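Local coordinates for DUF1780 domain-containing protein (Pseudomonas aeruginosa, PDB 1Y0K) that is of unknown function but belongs to a family of putative endonucleases of the PDDEXK clan, at residues P106-A111 and R149-F154; L142-L147 and S173-T178. All coordinates share one frame; numbering follows the deposited sequence.

Contact 1 (P106-A111 and R149-F154); sequences PQRIAA and RAVPDF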
ATOM      1  N   PRO A 106      -3.929  18.186  10.519  1.00 36.34           N
ATOM      2  CA  PRO A 106      -4.049  17.506   9.223  1.00 35.31           C
ATOM      3  C   PRO A 106      -5.119  18.055   8.276  1.00 34.20           C
ATOM      4  O   PRO A 106      -6.152  18.578   8.708  1.00 34.33           O
ATOM      5  CB  PRO A 106      -4.358  16.056   9.615  1.00 35.50           C
ATOM      6  CG  PRO A 106      -5.050  16.168  10.916  1.00 36.00           C
ATOM      7  CD  PRO A 106      -4.449  17.354  11.623  1.00 36.47           C
ATOM      8  N   GLN A 107      -4.836  17.918   6.983  1.00 32.34           N
ATOM      9  CA  GLN A 107      -5.687  18.368   5.899  1.00 31.19           C
ATOM     10  C   GLN A 107      -6.276  17.154   5.187  1.00 29.16           C
ATOM     11  O   GLN A 107      -5.617  16.132   5.076  1.00 29.02           O
ATOM     12  CB  GLN A 107      -4.818  19.161   4.932  1.00 31.22           C
ATOM     13  CG  GLN A 107      -5.427  19.515   3.604  1.00 33.24           C
ATOM     14  CD  GLN A 107      -4.434  20.218   2.702  1.00 32.95           C
ATOM     15  OE1 GLN A 107      -3.224  20.210   2.954  1.00 36.00           O
ATOM     16  NE2 GLN A 107      -4.933  20.820   1.641  1.00 36.29           N
ATOM     17  N   ARG A 108      -7.508  17.259   4.697  1.00 27.26           N
ATOM     18  CA  ARG A 108      -8.072  16.164   3.897  1.00 25.31           C
ATOM     19  C   ARG A 108      -7.613  16.278   2.440  1.00 24.12           C
ATOM     20  O   ARG A 108      -7.724  17.331   1.809  1.00 23.79           O
ATOM     21  CB  ARG A 108      -9.605  16.062   4.041  1.00 25.94           C
ATOM     22  CG  ARG A 108     -10.053  15.996   5.513  1.00 27.05           C
ATOM     23  CD  ARG A 108     -11.249  15.088   5.803  1.00 30.29           C
ATOM     24  NE  ARG A 108     -10.929  13.663   5.762  1.00 31.15           N
ATOM     25  CZ  ARG A 108     -11.053  12.792   6.766  1.00 30.48           C
ATOM     26  NH1 ARG A 108     -11.492  13.156   7.967  1.00 31.25           N
ATOM     27  NH2 ARG A 108     -10.734  11.521   6.560  1.00 30.48           N
ATOM     28  N   ILE A 109      -7.077  15.181   1.922  1.00 21.53           N
ATOM     29  CA  ILE A 109      -6.495  15.151   0.588  1.00 20.40           C
ATOM     30  C   ILE A 109      -7.367  14.292  -0.331  1.00 19.60           C
ATOM     31  O   ILE A 109      -7.729  13.180   0.040  1.00 19.11           O
ATOM     32  CB  ILE A 109      -5.010  14.630   0.675  1.00 20.30           C
ATOM     33  CG1 ILE A 109      -4.304  14.663  -0.670  1.00 21.41           C
ATOM     34  CG2 ILE A 109      -4.926  13.257   1.319  1.00 19.76           C
ATOM     35  CD1 ILE A 109      -2.810  14.308  -0.573  1.00 21.33           C
ATOM     36  N   ALA A 110      -7.704  14.809  -1.516  1.00 18.94           N
ATOM     37  CA  ALA A 110      -8.495  14.061  -2.490  1.00 17.95           C
ATOM     38  C   ALA A 110      -7.794  12.762  -2.879  1.00 17.48           C
ATOM     39  O   ALA A 110      -6.563  12.668  -2.847  1.00 16.90           O
ATOM     40  CB  ALA A 110      -8.779  14.907  -3.732  1.00 18.30           C
ATOM     41  N   ALA A 111      -8.584  11.759  -3.240  1.00 17.14           N
ATOM     42  CA  ALA A 111      -8.046  10.456  -3.614  1.00 17.21           C
ATOM     43  C   ALA A 111      -7.035  10.576  -4.747  1.00 17.30           C
ATOM     44  O   ALA A 111      -6.031   9.868  -4.760  1.00 17.43           O
ATOM     45  CB  ALA A 111      -9.169   9.501  -3.989  1.00 17.42           C
ATOM     46  N   ARG A 149       0.509  14.716   7.963  1.00 25.30           N
ATOM     47  CA  ARG A 149      -0.050  16.013   7.557  1.00 25.63           C
ATOM     48  C   ARG A 149      -1.366  15.910   6.774  1.00 24.39           C
ATOM     49  O   ARG A 149      -2.022  16.927   6.508  1.00 24.43           O
ATOM     50  CB  ARG A 149       0.972  16.820   6.735  1.00 26.84           C
ATOM     51  CG  ARG A 149       2.374  16.940   7.348  1.00 30.25           C
ATOM     52  CD  ARG A 149       2.387  17.783   8.610  1.00 35.69           C
ATOM     53  NE  ARG A 149       3.755  18.045   9.049  1.00 39.78           N
ATOM     54  CZ  ARG A 149       4.366  17.415  10.052  1.00 41.64           C
ATOM     55  NH1 ARG A 149       3.730  16.482  10.755  1.00 42.45           N
ATOM     56  NH2 ARG A 149       5.619  17.731  10.360  1.00 43.01           N
ATOM     57  N   ALA A 150      -1.753  14.689   6.402  1.00 22.88           N
ATOM     58  CA  ALA A 150      -2.934  14.505   5.570  1.00 21.83           C
ATOM     59  C   ALA A 150      -3.796  13.303   5.963  1.00 21.07           C
ATOM     60  O   ALA A 150      -3.312  12.326   6.533  1.00 21.17           O
ATOM     61  CB  ALA A 150      -2.545  14.452   4.078  1.00 21.65           C
ATOM     62  N   VAL A 151      -5.086  13.412   5.678  1.00 20.48           N
ATOM     63  CA  VAL A 151      -6.027  12.302   5.845  1.00 20.19           C
ATOM     64  C   VAL A 151      -6.800  12.203   4.528  1.00 18.99           C
ATOM     65  O   VAL A 151      -7.147  13.227   3.954  1.00 18.75           O
ATOM     66  CB  VAL A 151      -6.989  12.536   7.049  1.00 20.21           C
ATOM     67  CG1 VAL A 151      -6.228  12.484   8.360  1.00 22.67           C
ATOM     68  CG2 VAL A 151      -7.696  13.876   6.936  1.00 21.55           C
ATOM     69  N   PRO A 152      -7.044  10.981   4.018  1.00 18.03           N
ATOM     70  CA  PRO A 152      -7.754  10.914   2.725  1.00 17.25           C
ATOM     71  C   PRO A 152      -9.158  11.486   2.800  1.00 17.13           C
ATOM     72  O   PRO A 152      -9.830  11.361   3.829  1.00 18.17           O
ATOM     73  CB  PRO A 152      -7.824   9.412   2.440  1.00 17.30           C
ATOM     74  CG  PRO A 152      -6.700   8.824   3.252  1.00 18.26           C
ATOM     75  CD  PRO A 152      -6.697   9.637   4.512  1.00 18.30           C
ATOM     76  N   ASP A 153      -9.587  12.126   1.723  1.00 16.45           N
ATOM     77  CA  ASP A 153     -10.973  12.530   1.600  1.00 16.21           C
ATOM     78  C   ASP A 153     -11.709  11.380   0.919  1.00 15.09           C
ATOM     79  O   ASP A 153     -11.636  11.214  -0.298  1.00 14.45           O
ATOM     80  CB  ASP A 153     -11.104  13.814   0.794  1.00 16.77           C
ATOM     81  CG  ASP A 153     -12.517  14.354   0.791  1.00 19.41           C
ATOM     82  OD1 ASP A 153     -13.466  13.575   1.079  1.00 19.87           O
ATOM     83  OD2 ASP A 153     -12.681  15.561   0.473  1.00 22.16           O
ATOM     84  N   PHE A 154     -12.394  10.573   1.721  1.00 14.99           N
ATOM     85  CA  PHE A 154     -13.055   9.383   1.214  1.00 15.89           C
ATOM     86  C   PHE A 154     -14.330   9.685   0.410  1.00 16.17           C
ATOM     87  O   PHE A 154     -14.938   8.783  -0.183  1.00 16.80           O
ATOM     88  CB  PHE A 154     -13.306   8.393   2.370  1.00 16.23           C
ATOM     89  CG  PHE A 154     -12.033   7.851   2.987  1.00 16.93           C
ATOM     90  CD1 PHE A 154     -11.671   8.188   4.295  1.00 18.74           C
ATOM     91  CD2 PHE A 154     -11.191   7.025   2.250  1.00 18.10           C
ATOM     92  CE1 PHE A 154     -10.499   7.686   4.865  1.00 18.24           C
ATOM     93  CE2 PHE A 154     -10.014   6.530   2.798  1.00 17.77           C
ATOM     94  CZ  PHE A 154      -9.663   6.860   4.109  1.00 17.35           C
TER
HETATM   95  O   HOH W   1      -1.281  18.616   3.824  1.00 43.74           O
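One face of the R108 guanidinium rests on V151 CG2, which sits 3.4 Å from the plane and toward its rim, while the edge formed by NE and NH2 is turned onto P152 O. The F154 ring takes CB of P152 on one face, again offset toward the rim, and R108 NH2 approaches this ring obliquely. These groups belong to a small two-stranded parallel sheet, strand 107-110 beside strand 150-153, separate from the main mixed sheet.

R108 holds P152 O side-on, with two donors on a single oxygen lying in the guanidinium plane. The bond from R108 NH2 to P152 O is the shorter and straighter one (2.9 Å, 159°) and runs nearly along the C=O axis. The one from R108 NE to P152 O is longer, 3.2 Å, more bent at 143°, and comes in from above the carbonyl plane. Bends at chi2 and chi3 (74°) carry the arginine obliquely across V151, so that CG as well as NE packs on CG2. Two bonds and an apolar methyl thus fix the rotation of the guanidinium.

Along the backbone, Q107 and I109 donate to R149 O and V151 O, and accept from V151 N and D153 N, the usual staggered parallel pattern. The I109 N to V151 O bond measures 2.8 Å. R108 and V151 share the face on which both touch L7 of helix 3-23; Q107 and A150 share the other. I109 CG2 meets A150 CB at 3.8 Å. A110 then provides the N-cap position of helix 111-116. At the beginning of the pair, a water donates to Q107 OE1 at 2.7 Å and also to R149 O at 3.3 Å, bridging the glutamine tip to the carbonyl that already accepts Q107 N.

Contact 2 (L142-L147 and S173-T178); sequences LAFVNL and SMVGPT
F144 sets CG anti to its backbone N (chi1 -178°), and V175 places CG1 in the crowded position between its own N and carbonyl carbon (chi1 64°); together these bring F144 CD1 to 4.0 Å from V175 CG1, the two side chains crossing obliquely. L142 also has CG anti to N, and its chi2 of 59° swings CD1 back over the partner strand, 3.8 Å from S173 CB and close to V175 CG1 as well. One face of this parallel pair is therefore lined by L142, F144, S173 and V175, the other by A143 and selenomethionine M174.

Two adjacent central strands of the mixed sheet meet here. A143 works with both its backbone groups: its N-H goes to S173 O in the carbonyl plane, and its oxygen accepts V175 N at 2.8 Å, nearly along the C=O axis. The next bond, V145 N to V175 O, again lies in the carbonyl plane. Beyond it the pattern changes. V145 O faces G176 CA, a CA-H...O contact of 3.3 Å, and then P177, whose nitrogen has no hydrogen to give; P177 CD lies 3.6 Å from V145 O instead.

The proline ring closes off the end of the pair. Its CD meets F144 CZ, and its CG lies 3.3 Å from N146 OD1, each side chain crossing the ring at about a right angle. N146 ND2 points elsewhere, to A14 O of helix 3-23.

The residues that touch across the pair all lie in the core. Helix 26-40 covers the leucine and phenylalanine face: V33 touches L142 and F144, F37 reaches L142 and S173, and W32 meets the F144 ring edge-to-face. Strand 65-73 bonds to the far edge of strand 140-146, and strand 179-185 packs its side chains against S173, M174 and V175.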
ATOM      1  N   LEU A 142       2.869  -2.797  -3.600  1.00 11.28           N
ATOM      2  CA  LEU A 142       2.078  -2.565  -2.387  1.00 11.17           C
ATOM      3  C   LEU A 142       2.672  -1.401  -1.608  1.00 11.31           C
ATOM      4  O   LEU A 142       3.771  -1.512  -1.056  1.00 11.49           O
ATOM      5  CB  LEU A 142       2.031  -3.824  -1.514  1.00 10.82           C
ATOM      6  CG  LEU A 142       1.240  -3.732  -0.206  1.00 11.52           C
ATOM      7  CD1 LEU A 142      -0.231  -3.354  -0.474  1.00 12.02           C
ATOM      8  CD2 LEU A 142       1.333  -5.055   0.573  1.00 12.15           C
ATOM      9  N   ALA A 143       1.952  -0.278  -1.594  1.00 11.63           N
ATOM     10  CA  ALA A 143       2.417   0.927  -0.902  1.00 11.90           C
ATOM     11  C   ALA A 143       1.812   0.981   0.482  1.00 12.36           C
ATOM     12  O   ALA A 143       0.589   0.854   0.614  1.00 12.32           O
ATOM     13  CB  ALA A 143       1.988   2.183  -1.679  1.00 12.82           C
ATOM     14  N   PHE A 144       2.645   1.176   1.510  1.00 12.10           N
ATOM     15  CA  PHE A 144       2.120   1.535   2.833  1.00 12.32           C
ATOM     16  C   PHE A 144       2.143   3.058   2.928  1.00 12.90           C
ATOM     17  O   PHE A 144       3.211   3.679   2.893  1.00 12.52           O
ATOM     18  CB  PHE A 144       2.917   0.899   3.975  1.00 12.95           C
ATOM     19  CG  PHE A 144       2.359   1.227   5.332  1.00 12.18           C
ATOM     20  CD1 PHE A 144       1.315   0.467   5.855  1.00 14.67           C
ATOM     21  CD2 PHE A 144       2.851   2.302   6.068  1.00 15.51           C
ATOM     22  CE1 PHE A 144       0.766   0.768   7.105  1.00 16.04           C
ATOM     23  CE2 PHE A 144       2.305   2.608   7.328  1.00 15.14           C
ATOM     24  CZ  PHE A 144       1.261   1.840   7.835  1.00 15.01           C
ATOM     25  N   VAL A 145       0.952   3.640   2.981  1.00 13.84           N
ATOM     26  CA  VAL A 145       0.768   5.077   2.915  1.00 14.93           C
ATOM     27  C   VAL A 145       0.349   5.618   4.292  1.00 15.59           C
ATOM     28  O   VAL A 145      -0.695   5.241   4.840  1.00 15.33           O
ATOM     29  CB  VAL A 145      -0.273   5.468   1.828  1.00 15.37           C
ATOM     30  CG1 VAL A 145      -0.332   6.997   1.670  1.00 16.30           C
ATOM     31  CG2 VAL A 145       0.074   4.827   0.493  1.00 16.66           C
ATOM     32  N   ASN A 146       1.164   6.520   4.833  1.00 16.57           N
ATOM     33  CA  ASN A 146       0.936   7.055   6.168  1.00 17.80           C
ATOM     34  C   ASN A 146       1.478   8.477   6.275  1.00 18.71           C
ATOM     35  O   ASN A 146       2.678   8.685   6.372  1.00 18.42           O
ATOM     36  CB  ASN A 146       1.565   6.150   7.233  1.00 17.78           C
ATOM     37  CG  ASN A 146       1.220   6.592   8.640  1.00 19.72           C
ATOM     38  OD1 ASN A 146       0.056   6.874   8.945  1.00 20.14           O
ATOM     39  ND2 ASN A 146       2.228   6.675   9.499  1.00 19.92           N
ATOM     40  N   LEU A 147       0.567   9.441   6.254  1.00 20.09           N
ATOM     41  CA  LEU A 147       0.930  10.855   6.225  1.00 21.30           C
ATOM     42  C   LEU A 147       0.454  11.496   7.510  1.00 22.30           C
ATOM     43  O   LEU A 147      -0.724  11.402   7.835  1.00 22.65           O
ATOM     44  CB  LEU A 147       0.274  11.552   5.025  1.00 21.67           C
ATOM     45  CG  LEU A 147       0.460  10.912   3.637  1.00 22.05           C
ATOM     46  CD1 LEU A 147      -0.394  11.615   2.589  1.00 23.10           C
ATOM     47  CD2 LEU A 147       1.928  10.897   3.210  1.00 23.12           C
ATOM     48  N   SER A 173      -1.450  -1.817  -5.200  1.00 11.77           N
ATOM     49  CA  SER A 173      -2.365  -1.686  -4.079  1.00 12.02           C
ATOM     50  C   SER A 173      -1.780  -0.722  -3.062  1.00 12.44           C
ATOM     51  O   SER A 173      -0.561  -0.522  -3.019  1.00 12.18           O
ATOM     52  CB  SER A 173      -2.613  -3.043  -3.423  1.00 12.46           C
ATOM     53  OG  SER A 173      -3.088  -3.997  -4.357  1.00 12.94           O
HETATM   54  N   MSE A 174      -2.660  -0.127  -2.253  1.00 12.83           N
HETATM   55  CA  MSE A 174      -2.261   0.734  -1.139  1.00 14.06           C
HETATM   56  C   MSE A 174      -2.883   0.246   0.162  1.00 13.12           C
HETATM   57  O   MSE A 174      -4.008  -0.263   0.189  1.00 12.08           O
HETATM   58  CB  MSE A 174      -2.739   2.174  -1.344  1.00 14.00           C
HETATM   59  CG  MSE A 174      -2.217   2.917  -2.558  1.00 17.48           C
HETATM   60 SE   MSE A 174      -3.042   4.568  -2.635  1.00 18.35          SE
HETATM   61  CE  MSE A 174      -4.730   4.133  -2.818  1.00 23.55           C
ATOM     62  N   VAL A 175      -2.150   0.425   1.245  1.00 12.58           N
ATOM     63  CA  VAL A 175      -2.694   0.182   2.578  1.00 12.82           C
ATOM     64  C   VAL A 175      -2.115   1.224   3.526  1.00 13.25           C
ATOM     65  O   VAL A 175      -0.979   1.648   3.376  1.00 13.30           O
ATOM     66  CB  VAL A 175      -2.412  -1.266   3.075  1.00 13.03           C
ATOM     67  CG1 VAL A 175      -0.906  -1.529   3.241  1.00 12.68           C
ATOM     68  CG2 VAL A 175      -3.161  -1.552   4.402  1.00 13.56           C
ATOM     69  N   GLY A 176      -2.919   1.655   4.490  1.00 13.67           N
ATOM     70  CA  GLY A 176      -2.436   2.538   5.542  1.00 13.96           C
ATOM     71  C   GLY A 176      -3.305   2.342   6.763  1.00 14.19           C
ATOM     72  O   GLY A 176      -4.197   1.504   6.760  1.00 14.25           O
ATOM     73  N   PRO A 177      -3.053   3.118   7.825  1.00 14.95           N
ATOM     74  CA  PRO A 177      -3.869   2.941   9.021  1.00 15.40           C
ATOM     75  C   PRO A 177      -5.363   3.185   8.773  1.00 15.83           C
ATOM     76  O   PRO A 177      -6.205   2.594   9.460  1.00 17.34           O
ATOM     77  CB  PRO A 177      -3.273   3.958  10.010  1.00 15.68           C
ATOM     78  CG  PRO A 177      -1.849   4.196   9.495  1.00 15.94           C
ATOM     79  CD  PRO A 177      -2.001   4.134   7.998  1.00 15.42           C
ATOM     80  N   THR A 178      -5.705   4.006   7.782  1.00 15.14           N
ATOM     81  CA  THR A 178      -7.118   4.361   7.573  1.00 15.89           C
ATOM     82  C   THR A 178      -7.853   3.570   6.491  1.00 15.13           C
ATOM     83  O   THR A 178      -9.080   3.593   6.452  1.00 15.60           O
ATOM     84  CB  THR A 178      -7.304   5.855   7.256  1.00 15.67           C
ATOM     85  OG1 THR A 178      -6.607   6.174   6.044  1.00 18.50           O
ATOM     86  CG2 THR A 178      -6.751   6.717   8.400  1.00 17.58           C
TER

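Overall arrangement
From the N terminus, the chain lays down helices 3-23 and 26-40 and the first strands of the main sheet before reaching 106-111. Helices 111-116 and 119-132 follow, then strand 140-146 of contact 2; a short turn leads to 149-154, which closes the loop of contact 1. The chain next passes through helix 162-166 to 173-178, closing contact 2. The two closures therefore cross, each starting before the other is finished. Contact 2 joins central strands in the core, whereas contact 1 is a small two-stranded sheet at the surface, its centre about 13 Å from that of contact 2. They meet at T178, where OG1 packs 3.7 Å from F154 CZ, and helix 3-23 touches both.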